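Local coordinates for probable 2-dehydro-3-deoxygalactonokinase DgoK1 (PDB 3T69), which probably phosphorylates 2-dehydro-3-deoxy-D-galactonate with ATP, the second step of galactonate breakdown in the DeLey-Doudoroff pathway of galactose degradation, at residues 152-156 with 248-252; 144-149 with 259-265; 32-38 with 55-59; 18-22 with 51-56. All coordinates share one frame; numbering follows the deposited sequence.

Contact 1 of 4, residues 152-156 with 248-252; sequences HSKWV and EIAGA
Glu-248 reaches from its helix to the strand and spends one carboxylate oxygen on two donors. With CG trans to the backbone N (chi1 -178°) and the chain extended beyond, OE2 meets Ser-153 OG at 2.5 Å and Trp-155 NE1 also at 2.5 Å. Both distances are very short and, at this resolution, no sign of unusual strength. The hydroxyl comes in on the syn side of the carboxylate, somewhat out of its plane. OE2 lies at the edge of the indole, near its plane, with an N-H...O angle of 158°, and ring and carboxylate planes stand 80° apart. OE1 is taken by Thr-171 and Tyr-274, which fixes the carboxylate's rotation in a buried setting.

One turn on, Ala-252 sets its methyl over the face of the same indole, CB lying 3.2 Å from the centroid of the six-membered ring in a CH-pi contact. Here a helix covers one face of a sheet in the second half of an actin-like (ASKHA) kinase fold, the axes of strand 153-156 and helix 248-252 coming within 10.4 Å at their closest. With a leucine in place of Trp-155, Glu-248 OE2 would probably keep only the serine hydroxyl of its two strand donors, and the Ala-252 methyl would lose the flat surface beneath it.

Packing is looser beyond the ring. Ile-249 CG1 comes no nearer than 4.4 Å to Trp-155 CZ2. Ala-250 takes no part in the strand contact and packs on Ala-213 of the second subunit, while Ala-252 remains partly exposed.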
loop_
_atom_site.group_PDB
_atom_site.type_symbol
_atom_site.label_atom_id
_atom_site.label_comp_id
_atom_site.label_asym_id
_atom_site.label_seq_id
_atom_site.Cartn_x
_atom_site.Cartn_y
_atom_site.Cartn_z
ATOM N N HIS B 152 11.842 -4.883 2.091
ATOM C CA HIS B 152 11.294 -5.936 1.252
ATOM C C HIS B 152 11.540 -7.276 1.970
ATOM O O HIS B 152 12.658 -7.616 2.307
ATOM C CB HIS B 152 11.954 -5.979 -0.142
ATOM C CG HIS B 152 11.753 -4.745 -0.984
ATOM N ND1 HIS B 152 12.585 -4.433 -2.043
ATOM C CD2 HIS B 152 10.822 -3.761 -0.940
ATOM C CE1 HIS B 152 12.179 -3.308 -2.610
ATOM N NE2 HIS B 152 11.126 -2.867 -1.945
ATOM N N SER B 153 10.509 -8.050 2.228
ATOM C CA SER B 153 10.736 -9.170 3.108
ATOM C C SER B 153 10.904 -10.431 2.276
ATOM O O SER B 153 10.068 -10.761 1.467
ATOM C CB SER B 153 9.602 -9.272 4.130
ATOM O OG SER B 153 9.652 -10.533 4.762
ATOM N N LYS B 154 11.998 -11.138 2.437
ATOM C CA LYS B 154 12.178 -12.292 1.584
ATOM C C LYS B 154 11.768 -13.626 2.242
ATOM O O LYS B 154 12.056 -13.849 3.426
ATOM C CB LYS B 154 13.616 -12.293 1.066
ATOM C CG LYS B 154 13.743 -11.705 -0.336
ATOM C CD LYS B 154 13.947 -10.221 -0.449
ATOM C CE LYS B 154 13.338 -9.860 -1.760
ATOM N NZ LYS B 154 13.743 -8.598 -2.401
ATOM N N TRP B 155 11.080 -14.492 1.510
ATOM C CA TRP B 155 10.790 -15.854 2.003
ATOM C C TRP B 155 11.448 -16.885 1.084
ATOM O O TRP B 155 11.099 -16.980 -0.084
ATOM C CB TRP B 155 9.284 -16.109 2.131
ATOM C CG TRP B 155 8.680 -15.436 3.402
ATOM C CD1 TRP B 155 8.595 -14.092 3.666
ATOM C CD2 TRP B 155 8.101 -16.093 4.530
ATOM N NE1 TRP B 155 8.011 -13.873 4.881
ATOM C CE2 TRP B 155 7.694 -15.086 5.435
ATOM C CE3 TRP B 155 7.913 -17.433 4.875
ATOM C CZ2 TRP B 155 7.100 -15.383 6.672
ATOM C CZ3 TRP B 155 7.328 -17.737 6.089
ATOM C CH2 TRP B 155 6.912 -16.711 6.977
ATOM N N VAL B 156 12.412 -17.642 1.613
ATOM C CA VAL B 156 13.329 -18.444 0.774
ATOM C C VAL B 156 13.287 -19.975 1.043
ATOM O O VAL B 156 13.403 -20.408 2.187
ATOM C CB VAL B 156 14.758 -17.908 0.951
ATOM C CG1 VAL B 156 15.721 -18.530 -0.050
ATOM C CG2 VAL B 156 14.763 -16.410 0.851
ATOM N N GLU B 248 1.479 -10.571 4.641
ATOM C CA GLU B 248 2.698 -11.345 4.327
ATOM C C GLU B 248 2.633 -12.826 4.703
ATOM O O GLU B 248 3.005 -13.709 3.918
ATOM C CB GLU B 248 3.878 -10.787 5.071
ATOM C CG GLU B 248 5.141 -11.551 4.721
ATOM C CD GLU B 248 6.394 -10.824 5.158
ATOM O OE1 GLU B 248 6.346 -9.568 5.271
ATOM O OE2 GLU B 248 7.421 -11.524 5.393
ATOM N N ILE B 249 2.164 -13.115 5.914
ATOM C CA ILE B 249 2.298 -14.482 6.362
ATOM C C ILE B 249 1.295 -15.349 5.679
ATOM O O ILE B 249 1.625 -16.461 5.220
ATOM C CB ILE B 249 2.177 -14.601 7.851
ATOM C CG1 ILE B 249 3.363 -13.910 8.517
ATOM C CG2 ILE B 249 2.037 -16.083 8.244
ATOM C CD1 ILE B 249 3.038 -13.573 9.935
ATOM N N ALA B 250 0.073 -14.840 5.603
ATOM C CA ALA B 250 -0.943 -15.446 4.742
ATOM C C ALA B 250 -0.340 -15.857 3.437
ATOM O O ALA B 250 -0.493 -16.981 3.041
ATOM C CB ALA B 250 -2.068 -14.462 4.482
ATOM N N GLY B 251 0.370 -14.935 2.785
ATOM C CA GLY B 251 0.953 -15.209 1.489
ATOM C C GLY B 251 2.101 -16.205 1.539
ATOM O O GLY B 251 2.148 -17.181 0.748
ATOM N N ALA B 252 3.047 -15.953 2.440
ATOM C CA ALA B 252 4.081 -16.940 2.711
ATOM C C ALA B 252 3.443 -18.342 2.904
ATOM O O ALA B 252 3.867 -19.332 2.275
ATOM C CB ALA B 252 4.845 -16.540 3.907
#

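Contact 2 of 4, residues 144-149 with 259-265; sequences HLVCMP and VDGVCLV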
loop_
_atom_site.group_PDB
_atom_site.type_symbol
_atom_site.label_atom_id
_atom_site.label_comp_id
_atom_site.label_asym_id
_atom_site.label_seq_id
_atom_site.Cartn_x
_atom_site.Cartn_y
_atom_site.Cartn_z
ATOM N N HIS B 144 14.983 -25.983 4.434
ATOM C CA HIS B 144 14.594 -24.926 5.354
ATOM C C HIS B 144 13.679 -23.938 4.641
ATOM O O HIS B 144 13.624 -23.891 3.400
ATOM C CB HIS B 144 15.817 -24.237 5.958
ATOM C CG HIS B 144 16.780 -25.183 6.615
ATOM N ND1 HIS B 144 16.515 -25.801 7.821
ATOM C CD2 HIS B 144 18.009 -25.614 6.233
ATOM C CE1 HIS B 144 17.540 -26.569 8.154
ATOM N NE2 HIS B 144 18.460 -26.473 7.207
ATOM N N LEU B 145 12.935 -23.185 5.434
ATOM C CA LEU B 145 12.163 -22.059 4.947
ATOM C C LEU B 145 12.539 -20.832 5.774
ATOM O O LEU B 145 12.180 -20.714 6.928
ATOM C CB LEU B 145 10.662 -22.393 5.016
ATOM C CG LEU B 145 9.521 -21.383 4.799
ATOM C CD1 LEU B 145 9.716 -20.492 3.556
ATOM C CD2 LEU B 145 8.180 -22.163 4.730
ATOM N N VAL B 146 13.266 -19.919 5.153
ATOM C CA VAL B 146 13.822 -18.784 5.847
ATOM C C VAL B 146 13.074 -17.509 5.492
ATOM O O VAL B 146 12.880 -17.204 4.312
ATOM C CB VAL B 146 15.287 -18.608 5.421
ATOM C CG1 VAL B 146 15.984 -17.541 6.223
ATOM C CG2 VAL B 146 16.061 -19.960 5.491
ATOM N N CYS B 147 12.696 -16.746 6.510
ATOM C CA CYS B 147 11.996 -15.485 6.342
ATOM C C CYS B 147 12.960 -14.410 6.645
ATOM O O CYS B 147 13.537 -14.410 7.719
ATOM C CB CYS B 147 10.784 -15.394 7.293
ATOM S SG CYS B 147 10.130 -13.730 7.721
ATOM N N MET B 148 13.122 -13.457 5.720
ATOM C CA MET B 148 14.101 -12.384 5.909
ATOM C C MET B 148 13.459 -11.000 5.833
ATOM O O MET B 148 13.552 -10.361 4.824
ATOM C CB MET B 148 15.271 -12.538 4.888
ATOM C CG MET B 148 15.754 -14.015 4.696
ATOM S SD MET B 148 16.970 -14.398 3.428
ATOM C CE MET B 148 18.161 -13.205 3.982
ATOM N N PRO B 149 12.830 -10.520 6.927
ATOM C CA PRO B 149 12.078 -9.256 6.986
ATOM C C PRO B 149 12.944 -8.090 6.604
ATOM O O PRO B 149 14.118 -8.295 6.481
ATOM C CB PRO B 149 11.746 -9.141 8.465
ATOM C CG PRO B 149 12.811 -9.954 9.166
ATOM C CD PRO B 149 12.925 -11.132 8.267
ATOM N N VAL B 259 3.748 -25.892 7.653
ATOM C CA VAL B 259 5.150 -25.690 7.999
ATOM C C VAL B 259 5.130 -25.333 9.484
ATOM O O VAL B 259 4.163 -24.711 9.951
ATOM C CB VAL B 259 5.826 -24.571 7.125
ATOM C CG1 VAL B 259 6.058 -25.060 5.684
ATOM C CG2 VAL B 259 5.007 -23.306 7.119
ATOM N N ASP B 260 6.172 -25.709 10.223
ATOM C CA ASP B 260 6.103 -25.670 11.685
ATOM C C ASP B 260 6.760 -24.484 12.423
ATOM O O ASP B 260 6.209 -23.999 13.401
ATOM C CB ASP B 260 6.542 -27.023 12.272
ATOM C CG ASP B 260 5.524 -28.138 11.999
ATOM O OD1 ASP B 260 4.302 -27.901 12.196
ATOM O OD2 ASP B 260 5.947 -29.253 11.592
ATOM N N GLY B 261 7.935 -24.037 12.003
ATOM C CA GLY B 261 8.670 -24.653 10.922
ATOM C C GLY B 261 9.371 -23.624 10.062
ATOM O O GLY B 261 9.657 -23.924 8.875
ATOM N N VAL B 262 9.641 -22.428 10.636
ATOM C CA VAL B 262 10.416 -21.382 9.922
ATOM C C VAL B 262 11.619 -20.822 10.667
ATOM O O VAL B 262 11.598 -20.695 11.890
ATOM C CB VAL B 262 9.538 -20.192 9.370
ATOM C CG1 VAL B 262 8.123 -20.659 9.077
ATOM C CG2 VAL B 262 9.547 -18.969 10.293
ATOM N N CYS B 263 12.642 -20.458 9.892
ATOM C CA CYS B 263 13.884 -19.869 10.400
ATOM C C CYS B 263 13.971 -18.385 10.098
ATOM O O CYS B 263 14.240 -17.988 8.969
ATOM C CB CYS B 263 15.104 -20.581 9.797
ATOM S SG CYS B 263 14.938 -22.433 9.817
ATOM N N LEU B 264 13.756 -17.560 11.114
ATOM C CA LEU B 264 13.816 -16.120 10.939
ATOM C C LEU B 264 15.233 -15.650 11.040
ATOM O O LEU B 264 15.894 -15.947 12.021
ATOM C CB LEU B 264 12.993 -15.406 12.012
ATOM C CG LEU B 264 12.998 -13.884 11.971
ATOM C CD1 LEU B 264 12.043 -13.450 10.901
ATOM C CD2 LEU B 264 12.578 -13.285 13.316
ATOM N N VAL B 265 15.686 -14.917 10.023
ATOM C CA VAL B 265 16.947 -14.171 10.021
ATOM C C VAL B 265 16.591 -12.721 10.159
ATOM O O VAL B 265 15.919 -12.186 9.296
ATOM C CB VAL B 265 17.657 -14.309 8.665
ATOM C CG1 VAL B 265 18.825 -13.340 8.555
ATOM C CG2 VAL B 265 18.084 -15.767 8.408
#
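The imidazole of His-144 is met obliquely by the thiol of Cys-263, whose SG stands 5.0 Å from the ring centroid, a slanting sulfur-aromatic approach at the partly exposed end of the contact. At the far end the pyrrolidine of Pro-149 crosses Leu-264 at about a right angle, CD to CD1 at 3.6 Å.

Between them two parallel strands are laced together. Cys-263 bonds on both sides of Val-146: its N gives a nearly straight bond (173°) to Leu-145 O at 3.0 Å, and its O accepts from Cys-147 N at 3.2 Å, the donor standing 41° out of the carbonyl plane. Val-265 N to Cys-147 O, 3.2 Å, continues the ladder.

Side chains alternate between the faces. Val-146 CG1 touches Val-265 CG2 at 3.5 Å on one, while on the other Cys-147 SG meets Leu-264 CD1 at 3.7 Å beneath Tyr-274 of helix 268-280. Leu-145 brings CD2 against Val-259 CG1.

Strand 261-264 thus adds in parallel to strand 143-148, the edge of the antiparallel meander formed with 153-159 and 162-169, as in ribonuclease H-like folds. Main-chain bonds set the register, and the side chains add apolar and sulfur contacts without any ion pair between the strands.

Contact 3 of 4, residues 32-38 with 55-59; sequences AERRSAE and HLAAV
Arg-34 bends twice, at chi2 (-86°) and chi3 (-83°), and this coil folds its guanidinium back to the imidazole of His-55. There NE donates to ND1 at 2.7 Å in a bent bond, the partner somewhat tilted from both flat groups. On the far side of the ring, His-55 NE2 gives a nearly straight bond (166°) in the ring plane to Glu-38 OE1 at 3.1 Å; carboxylate and imidazole planes are nearly perpendicular, and the oxygen is approached from above its own plane. That same OE1 accepts from Ser-36 OG at 2.9 Å, so the acid is held by two donors. With ND1 accepting and NE2 donating, the ring is probably neutral, its hydrogen on NE2, and its rotation is fixed from both ends.

Apolar atoms frame the polar row. Ala-58 CB lies 3.4 Å above the guanidinium plane of Arg-34, over its centre. Val-59 CG1 slides past the arginine stem, touching CG at 3.6 Å, and meets Ala-32 CB at 4.0 Å.

The contact is near the surface, and residues of both segments are partly open to solvent. It joins the end of helix 50-58 to strand 30-36, the third strand of the antiparallel meander that opens the first ribonuclease H-like half of an ASKHA kinase.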
loop_
_atom_site.group_PDB
_atom_site.type_symbol
_atom_site.label_atom_id
_atom_site.label_comp_id
_atom_site.label_asym_id
_atom_site.label_seq_id
_atom_site.Cartn_x
_atom_site.Cartn_y
_atom_site.Cartn_z
ATOM N N ALA B 32 37.635 -3.213 13.107
ATOM C CA ALA B 32 36.883 -1.956 13.226
ATOM C C ALA B 32 35.447 -2.059 12.635
ATOM O O ALA B 32 35.037 -3.152 12.203
ATOM C CB ALA B 32 37.661 -0.811 12.634
ATOM N N GLU B 33 34.691 -0.947 12.638
ATOM C CA GLU B 33 33.255 -0.906 12.211
ATOM C C GLU B 33 32.760 0.528 11.930
ATOM O O GLU B 33 33.177 1.479 12.584
ATOM C CB GLU B 33 32.314 -1.560 13.257
ATOM C CG GLU B 33 30.795 -1.603 12.863
ATOM C CD GLU B 33 29.822 -1.091 13.961
ATOM O OE1 GLU B 33 30.000 -1.440 15.159
ATOM O OE2 GLU B 33 28.869 -0.343 13.623
ATOM N N ARG B 34 31.877 0.670 10.945
ATOM C CA ARG B 34 31.209 1.947 10.659
ATOM C C ARG B 34 29.754 1.708 10.247
ATOM O O ARG B 34 29.442 0.744 9.528
ATOM C CB ARG B 34 31.943 2.747 9.571
ATOM C CG ARG B 34 33.334 3.211 9.950
ATOM C CD ARG B 34 33.303 4.517 10.695
ATOM N NE ARG B 34 33.231 5.638 9.769
ATOM C CZ ARG B 34 33.223 6.919 10.121
ATOM N NH1 ARG B 34 33.294 7.260 11.388
ATOM N NH2 ARG B 34 33.156 7.867 9.197
ATOM N N ARG B 35 28.878 2.576 10.745
ATOM C CA ARG B 35 27.470 2.577 10.405
ATOM C C ARG B 35 27.046 3.987 9.994
ATOM O O ARG B 35 27.587 4.985 10.469
ATOM C CB ARG B 35 26.624 2.101 11.590
ATOM C CG ARG B 35 26.546 0.600 11.735
ATOM C CD ARG B 35 25.511 0.131 12.773
ATOM N NE ARG B 35 25.688 -1.282 13.137
ATOM C CZ ARG B 35 25.727 -2.307 12.271
ATOM N NH1 ARG B 35 25.629 -2.100 10.957
ATOM N NH2 ARG B 35 25.892 -3.553 12.708
ATOM N N SER B 36 26.072 4.064 9.105
ATOM C CA SER B 36 25.432 5.325 8.805
ATOM C C SER B 36 24.183 5.029 7.985
ATOM O O SER B 36 23.827 3.858 7.784
ATOM C CB SER B 36 26.394 6.235 8.052
ATOM O OG SER B 36 26.855 5.586 6.886
ATOM N N ALA B 37 23.521 6.085 7.521
ATOM C CA ALA B 37 22.277 5.959 6.776
ATOM C C ALA B 37 22.451 6.379 5.315
ATOM O O ALA B 37 21.483 6.619 4.610
ATOM C CB ALA B 37 21.180 6.775 7.446
ATOM N N GLU B 38 23.690 6.477 4.850
ATOM C CA GLU B 38 23.914 6.709 3.408
ATOM C C GLU B 38 23.865 5.374 2.649
ATOM O O GLU B 38 24.860 4.631 2.598
ATOM C CB GLU B 38 25.211 7.472 3.151
ATOM C CG GLU B 38 26.339 7.013 4.036
ATOM C CD GLU B 38 27.220 8.148 4.518
ATOM O OE1 GLU B 38 27.924 7.910 5.517
ATOM O OE2 GLU B 38 27.218 9.258 3.909
ATOM N N HIS B 55 34.781 6.524 4.933
ATOM C CA HIS B 55 34.778 5.479 5.963
ATOM C C HIS B 55 36.094 4.725 6.122
ATOM O O HIS B 55 36.456 4.287 7.234
ATOM C CB HIS B 55 33.614 4.530 5.743
ATOM C CG HIS B 55 32.308 5.138 6.122
ATOM N ND1 HIS B 55 31.929 5.316 7.437
ATOM C CD2 HIS B 55 31.325 5.681 5.369
ATOM C CE1 HIS B 55 30.749 5.908 7.478
ATOM N NE2 HIS B 55 30.358 6.136 6.236
ATOM N N LEU B 56 36.816 4.604 5.010
ATOM C CA LEU B 56 38.110 3.946 4.985
ATOM C C LEU B 56 39.164 4.795 5.655
ATOM O O LEU B 56 39.964 4.256 6.427
ATOM C CB LEU B 56 38.532 3.598 3.554
ATOM C CG LEU B 56 37.955 2.304 2.943
ATOM C CD1 LEU B 56 38.567 2.074 1.558
ATOM C CD2 LEU B 56 38.138 1.056 3.821
ATOM N N ALA B 57 39.165 6.100 5.358
ATOM C CA ALA B 57 40.066 7.031 6.022
ATOM C C ALA B 57 39.795 6.995 7.541
ATOM O O ALA B 57 40.701 6.747 8.362
ATOM C CB ALA B 57 39.889 8.449 5.469
ATOM N N ALA B 58 38.523 7.187 7.889
ATOM C CA ALA B 58 38.100 7.178 9.265
ATOM C C ALA B 58 38.805 6.063 10.033
ATOM O O ALA B 58 39.560 6.353 10.974
ATOM C CB ALA B 58 36.597 7.046 9.362
ATOM N N VAL B 59 38.619 4.813 9.604
ATOM C CA VAL B 59 39.137 3.655 10.357
ATOM C C VAL B 59 40.647 3.321 10.225
ATOM O O VAL B 59 41.089 2.258 10.709
ATOM C CB VAL B 59 38.260 2.343 10.144
ATOM C CG1 VAL B 59 36.826 2.556 10.562
ATOM C CG2 VAL B 59 38.306 1.834 8.707
#

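Contact 4 of 4, residues 18-22 with 51-56; sequences SFRLW and ILDGHL
Phe-19 and His-55 form an offset stack, the aromatic pair between residues 18-22 and 51-56. Their centroids are 4.8 Å apart and their planes differ by 21°. Phe-19 CE1 sits 3.5 Å above the imidazole plane, displaced toward the rim, and is closest to CD2 of His-55 at 3.6 Å. A chi1 of 179°, with the backbone N and CG of Phe-19 anti to each other, carries the ring out to the histidine, which slides past in the other direction.

Aliphatic packing makes up the remainder. Ile-51 CG2 lies over one face of the phenyl, 4.5 Å from CE2, and the same methyl is at the edge of the imidazole, filling the corner between the two rings. Further along the strand, Leu-21 CD1 reaches two leucines a helical turn apart, Leu-52 CD1 at 4.4 Å and Leu-56 CD2 at 4.3 Å. These leucines also touch strand 67-71, so the helix spans strands 19-24 and 67-71, which flank strand 9-14 in the first-half sheet.

A valine in place of Phe-19 would probably leave one face of the His-55 ring without its stacking partner and open a gap beside Ile-51.

No hydrogen bond crosses between these segments. The histidine satisfies its nitrogens at the ring edge, through Arg-34 and Glu-38, and offers its face to the phenyl; a polar residue is thereby built into an otherwise hydrophobic helix-sheet interface.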
loop_
_atom_site.group_PDB
_atom_site.type_symbol
_atom_site.label_atom_id
_atom_site.label_comp_id
_atom_site.label_asym_id
_atom_site.label_seq_id
_atom_site.Cartn_x
_atom_site.Cartn_y
_atom_site.Cartn_z
ATOM N N SER B 18 20.971 2.308 4.182
ATOM C CA SER B 18 21.948 2.139 5.228
ATOM C C SER B 18 23.264 1.555 4.712
ATOM O O SER B 18 23.278 0.695 3.826
ATOM C CB SER B 18 21.374 1.247 6.334
ATOM O OG SER B 18 21.270 -0.097 5.913
ATOM N N PHE B 19 24.359 2.015 5.316
ATOM C CA PHE B 19 25.713 1.582 4.993
ATOM C C PHE B 19 26.372 0.950 6.213
ATOM O O PHE B 19 26.405 1.545 7.277
ATOM C CB PHE B 19 26.510 2.795 4.556
ATOM C CG PHE B 19 27.936 2.501 4.222
ATOM C CD1 PHE B 19 28.917 2.512 5.210
ATOM C CD2 PHE B 19 28.314 2.245 2.911
ATOM C CE1 PHE B 19 30.237 2.267 4.905
ATOM C CE2 PHE B 19 29.642 1.997 2.596
ATOM C CZ PHE B 19 30.602 2.011 3.597
ATOM N N ARG B 20 26.907 -0.247 6.054
ATOM C CA ARG B 20 27.659 -0.889 7.111
ATOM C C ARG B 20 29.010 -1.422 6.605
ATOM O O ARG B 20 29.081 -1.988 5.519
ATOM C CB ARG B 20 26.824 -2.016 7.763
ATOM N N LEU B 21 30.061 -1.244 7.408
ATOM C CA LEU B 21 31.415 -1.744 7.113
ATOM C C LEU B 21 32.060 -2.520 8.280
ATOM O O LEU B 21 31.841 -2.221 9.438
ATOM C CB LEU B 21 32.313 -0.580 6.711
ATOM C CG LEU B 21 33.751 -0.919 6.333
ATOM C CD1 LEU B 21 34.258 -0.006 5.251
ATOM C CD2 LEU B 21 34.657 -0.828 7.514
ATOM N N TRP B 22 32.872 -3.516 7.944
ATOM C CA TRP B 22 33.664 -4.284 8.910
ATOM C C TRP B 22 35.073 -4.497 8.331
ATOM O O TRP B 22 35.207 -4.929 7.197
ATOM C CB TRP B 22 33.049 -5.678 9.168
ATOM C CG TRP B 22 31.652 -5.770 9.811
ATOM C CD1 TRP B 22 31.356 -5.933 11.147
ATOM C CD2 TRP B 22 30.392 -5.798 9.124
ATOM N NE1 TRP B 22 29.991 -6.025 11.330
ATOM C CE2 TRP B 22 29.379 -5.937 10.106
ATOM C CE3 TRP B 22 30.015 -5.690 7.778
ATOM C CZ2 TRP B 22 28.016 -5.972 9.769
ATOM C CZ3 TRP B 22 28.665 -5.733 7.451
ATOM C CH2 TRP B 22 27.685 -5.870 8.439
ATOM N N ILE B 51 31.947 8.019 -0.503
ATOM C CA ILE B 51 31.480 7.525 0.762
ATOM C C ILE B 51 32.361 6.412 1.265
ATOM O O ILE B 51 32.648 6.320 2.437
ATOM C CB ILE B 51 30.063 7.025 0.649
ATOM C CG1 ILE B 51 29.150 8.174 0.323
ATOM C CG2 ILE B 51 29.612 6.402 1.925
ATOM C CD1 ILE B 51 27.886 7.735 -0.205
ATOM N N LEU B 52 32.770 5.551 0.363
ATOM C CA LEU B 52 33.635 4.438 0.691
ATOM C C LEU B 52 35.037 4.889 1.135
ATOM O O LEU B 52 35.630 4.267 2.028
ATOM C CB LEU B 52 33.730 3.477 -0.477
ATOM C CG LEU B 52 34.513 2.178 -0.291
ATOM C CD1 LEU B 52 34.297 1.514 1.072
ATOM C CD2 LEU B 52 34.075 1.260 -1.375
ATOM N N ASP B 53 35.564 5.952 0.518
ATOM C CA ASP B 53 36.899 6.444 0.884
ATOM C C ASP B 53 36.905 7.122 2.265
ATOM O O ASP B 53 37.832 6.894 3.060
ATOM C CB ASP B 53 37.518 7.298 -0.235
ATOM C CG ASP B 53 38.010 6.436 -1.417
ATOM O OD1 ASP B 53 38.267 5.225 -1.217
ATOM O OD2 ASP B 53 38.134 6.953 -2.550
ATOM N N GLY B 54 35.841 7.893 2.544
ATOM C CA GLY B 54 35.599 8.525 3.843
ATOM C C GLY B 54 35.632 7.535 4.989
ATOM O O GLY B 54 36.431 7.658 5.908
ATOM N N HIS B 55 34.781 6.524 4.933
ATOM C CA HIS B 55 34.778 5.479 5.963
ATOM C C HIS B 55 36.094 4.725 6.122
ATOM O O HIS B 55 36.456 4.287 7.234
ATOM C CB HIS B 55 33.614 4.530 5.743
ATOM C CG HIS B 55 32.308 5.138 6.122
ATOM N ND1 HIS B 55 31.929 5.316 7.437
ATOM C CD2 HIS B 55 31.325 5.681 5.369
ATOM C CE1 HIS B 55 30.749 5.908 7.478
ATOM N NE2 HIS B 55 30.358 6.136 6.236
ATOM N N LEU B 56 36.816 4.604 5.010
ATOM C CA LEU B 56 38.110 3.946 4.985
ATOM C C LEU B 56 39.164 4.795 5.655
ATOM O O LEU B 56 39.964 4.256 6.427
ATOM C CB LEU B 56 38.532 3.598 3.554
ATOM C CG LEU B 56 37.955 2.304 2.943
ATOM C CD1 LEU B 56 38.567 2.074 1.558
ATOM C CD2 LEU B 56 38.138 1.056 3.821
#

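In the fold
Along the chain, contacts 4 and 3 close first, both ending on helix 50-58, and contact 1 then nests inside the loop closed by contact 2. Contacts 3 and 4 have centres about 4 Å apart and share His-55; their strands, 19-24 and 30-36, are neighbours in the first sheet. Contacts 1 and 2, about 9 Å apart between centres, join the second sheet through adjacent strands 143-148 and 153-159. The two pairs lie on opposite sides of the chain's centre, with centres about 30 to 32 Å apart. This fits the two-lobed ASKHA architecture, in which ATP is generally bound in the cleft between the halves.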